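Local coordinates for m3DLH protein (Halieaceae bacterium, PDB 7JKA) that probably hydrolyses dienelactones or related ester substrates, as a dienelactone hydrolase family member of the alpha/beta-hydrolase clan, at residues A[142-146]-A[165-170]. Numbering follows the deposited sequence.
Sequences ARSGA and DAGRIR
Arg170 NH2 donates a hydrogen bond to Gly145 O (3.0 Å, 150° at the hydrogen); the Arg170 side chain (m, t, p, with chi4 near 180°) sets its guanidinium edge against the carbonyl. A water joins the backbones, 2.8 Å from both Ala142 O and Ala146 O and accepting from Arg170 N (3.1 Å). Gly145, at phi/psi 92/16, is the first residue to leave helical geometry, in a Schellman motif; its N bonds back to Ala142 O at 3.0 Å. A CB here would jam against Ser144 O, which calls for glycine, and would lie 3.6 Å from Arg168 CD. Gly145 CA makes a CA-H...O contact with Arg168 O (3.3 Å); the Gly145 and Arg168 CA atoms are 4.6 Å apart, those of Ala142 and Ile169 5.2 Å. In segment 165-170, a type II turn from Asp165 to Arg168, with Gly167 at positive phi, is closed by Arg168 N to Asp165 O (3.1 Å). Arg143 NE lies 4.4 Å from Asp165 OD2, beyond salt-bridge range; Arg143 instead pairs with Glu140 and Glu195 and bonds to Leu159 O, while Asp165 pairs with Arg105. Packing follows: Ile169 CG1 meets Ala142 CB at 4.1 Å. The contact joins the C-terminal end of helix 133-143 to the loop between parallel strands 150-154 and 172-178 of the alpha/beta-hydrolase fold, with helices 101-116 and 186-198 both touching Arg143.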
ATOM      1  N   ALA A 142       1.978  -8.100  -4.705  1.00 14.15           N
ATOM      2  CA  ALA A 142       2.785  -9.218  -4.232  1.00 13.17           C
ATOM      3  C   ALA A 142       2.347 -10.532  -4.855  1.00 15.02           C
ATOM      4  O   ALA A 142       3.187 -11.347  -5.261  1.00 15.49           O
ATOM      5  CB  ALA A 142       2.698  -9.295  -2.709  1.00 12.48           C
ATOM      6  N   ARG A 143       1.030 -10.751  -4.937  1.00 12.04           N
ATOM      7  CA  ARG A 143       0.509 -12.000  -5.494  1.00 12.82           C
ATOM      8  C   ARG A 143       0.891 -12.165  -6.957  1.00 13.74           C
ATOM      9  O   ARG A 143       1.036 -13.301  -7.443  1.00 17.21           O
ATOM     10  CB  ARG A 143      -1.010 -12.015  -5.348  1.00 14.87           C
ATOM     11  CG  ARG A 143      -1.483 -12.334  -3.934  1.00 16.65           C
ATOM     12  CD  ARG A 143      -2.988 -12.109  -3.813  1.00 16.54           C
ATOM     13  NE  ARG A 143      -3.528 -12.676  -2.575  1.00 14.78           N
ATOM     14  CZ  ARG A 143      -4.756 -12.423  -2.130  1.00 16.60           C
ATOM     15  NH1 ARG A 143      -5.565 -11.620  -2.811  1.00 14.85           N
ATOM     16  NH2 ARG A 143      -5.196 -13.006  -1.028  1.00 15.01           N
ATOM     17  N   SER A 144       1.061 -11.052  -7.670  1.00 15.54           N
ATOM     18  CA  SER A 144       1.441 -11.124  -9.084  1.00 17.71           C
ATOM     19  C   SER A 144       2.844 -11.672  -9.273  1.00 14.51           C
ATOM     20  O   SER A 144       3.221 -12.026 -10.405  1.00 20.67           O
ATOM     21  CB  SER A 144       1.354  -9.736  -9.721  1.00 17.85           C
ATOM     22  OG  SER A 144       2.515  -8.972  -9.422  1.00 17.91           O
ATOM     23  N   GLY A 145       3.626 -11.746  -8.199  1.00 16.02           N
ATOM     24  CA  GLY A 145       4.984 -12.243  -8.289  1.00 15.26           C
ATOM     25  C   GLY A 145       6.016 -11.173  -8.508  1.00 18.06           C
ATOM     26  O   GLY A 145       7.148 -11.488  -8.904  1.00 22.75           O
ATOM     27  N   ALA A 146       5.663  -9.917  -8.264  1.00 17.47           N
ATOM     28  CA  ALA A 146       6.600  -8.820  -8.416  1.00 20.34           C
ATOM     29  C   ALA A 146       7.758  -8.946  -7.428  1.00 19.57           C
ATOM     30  O   ALA A 146       7.646  -9.552  -6.347  1.00 16.49           O
ATOM     31  CB  ALA A 146       5.866  -7.489  -8.231  1.00 18.86           C
ATOM     32  N   ASP A 165      -1.822 -17.691  -8.048  1.00 21.95           N
ATOM     33  CA  ASP A 165      -1.006 -16.908  -7.129  1.00 21.73           C
ATOM     34  C   ASP A 165      -0.243 -17.764  -6.132  1.00 23.72           C
ATOM     35  O   ASP A 165       0.586 -17.219  -5.395  1.00 21.59           O
ATOM     36  CB  ASP A 165      -1.867 -15.935  -6.330  1.00 19.23           C
ATOM     37  CG  ASP A 165      -2.562 -14.913  -7.189  1.00 19.35           C
ATOM     38  OD1 ASP A 165      -2.195 -14.764  -8.382  1.00 21.64           O
ATOM     39  OD2 ASP A 165      -3.467 -14.243  -6.641  1.00 18.85           O
ATOM     40  N   ALA A 166      -0.525 -19.059  -6.057  1.00 26.20           N
ATOM     41  CA  ALA A 166       0.135 -19.905  -5.068  1.00 27.65           C
ATOM     42  C   ALA A 166       1.653 -19.832  -5.218  1.00 22.64           C
ATOM     43  O   ALA A 166       2.198 -20.020  -6.313  1.00 29.01           O
ATOM     44  CB  ALA A 166      -0.348 -21.342  -5.206  1.00 27.40           C
ATOM     45  N   GLY A 167       2.335 -19.530  -4.109  1.00 22.30           N
ATOM     46  CA  GLY A 167       3.780 -19.458  -4.078  1.00 25.17           C
ATOM     47  C   GLY A 167       4.413 -18.257  -4.748  1.00 21.15           C
ATOM     48  O   GLY A 167       5.645 -18.191  -4.811  1.00 26.16           O
ATOM     49  N   ARG A 168       3.631 -17.296  -5.237  0.53 22.83           N
ATOM     50  CA  ARG A 168       4.228 -16.189  -5.971  0.53 22.97           C
ATOM     51  C   ARG A 168       4.570 -14.984  -5.100  0.53 17.14           C
ATOM     52  O   ARG A 168       5.207 -14.047  -5.594  0.53 17.63           O
ATOM     53  CB  ARG A 168       3.307 -15.752  -7.123  0.53 19.95           C
ATOM     54  CG  ARG A 168       3.202 -16.774  -8.260  0.53 21.30           C
ATOM     55  CD  ARG A 168       4.490 -16.847  -9.086  0.53 25.26           C
ATOM     56  NE  ARG A 168       4.391 -17.768 -10.218  0.53 29.92           N
ATOM     57  CZ  ARG A 168       5.433 -18.273 -10.880  0.53 24.31           C
ATOM     58  NH1 ARG A 168       6.675 -17.963 -10.527  0.53 18.30           N
ATOM     59  NH2 ARG A 168       5.228 -19.109 -11.883  0.53 23.30           N
ATOM     60  N   ILE A 169       4.194 -14.969  -3.820  1.00 19.56           N
ATOM     61  CA  ILE A 169       4.595 -13.868  -2.957  1.00 19.89           C
ATOM     62  C   ILE A 169       6.060 -14.060  -2.583  1.00 18.50           C
ATOM     63  O   ILE A 169       6.455 -15.108  -2.056  1.00 21.40           O
ATOM     64  CB  ILE A 169       3.716 -13.769  -1.708  1.00 18.02           C
ATOM     65  CG1 ILE A 169       2.307 -13.331  -2.119  1.00 18.39           C
ATOM     66  CG2 ILE A 169       4.315 -12.760  -0.755  1.00 18.65           C
ATOM     67  CD1 ILE A 169       1.292 -13.425  -0.988  1.00 17.89           C
ATOM     68  N   ARG A 170       6.870 -13.066  -2.891  1.00 15.79           N
ATOM     69  CA  ARG A 170       8.303 -13.191  -2.710  1.00 20.33           C
ATOM     70  C   ARG A 170       8.834 -12.402  -1.526  1.00 21.86           C
ATOM     71  O   ARG A 170       9.965 -12.656  -1.098  1.00 28.53           O
ATOM     72  CB  ARG A 170       9.016 -12.759  -3.984  1.00 30.50           C
ATOM     73  CG  ARG A 170       8.537 -13.614  -5.138  1.00 23.84           C
ATOM     74  CD  ARG A 170       8.856 -12.996  -6.447  1.00 26.09           C
ATOM     75  NE  ARG A 170      10.280 -12.735  -6.526  1.00 21.57           N
ATOM     76  CZ  ARG A 170      10.851 -12.228  -7.609  1.00 23.10           C
ATOM     77  NH1 ARG A 170      12.156 -12.005  -7.632  1.00 25.27           N
ATOM     78  NH2 ARG A 170      10.103 -11.958  -8.668  1.00 21.78           N
TER
HETATM   79  O   HOH W   1       5.842 -10.783  -4.657  1.00 18.23           O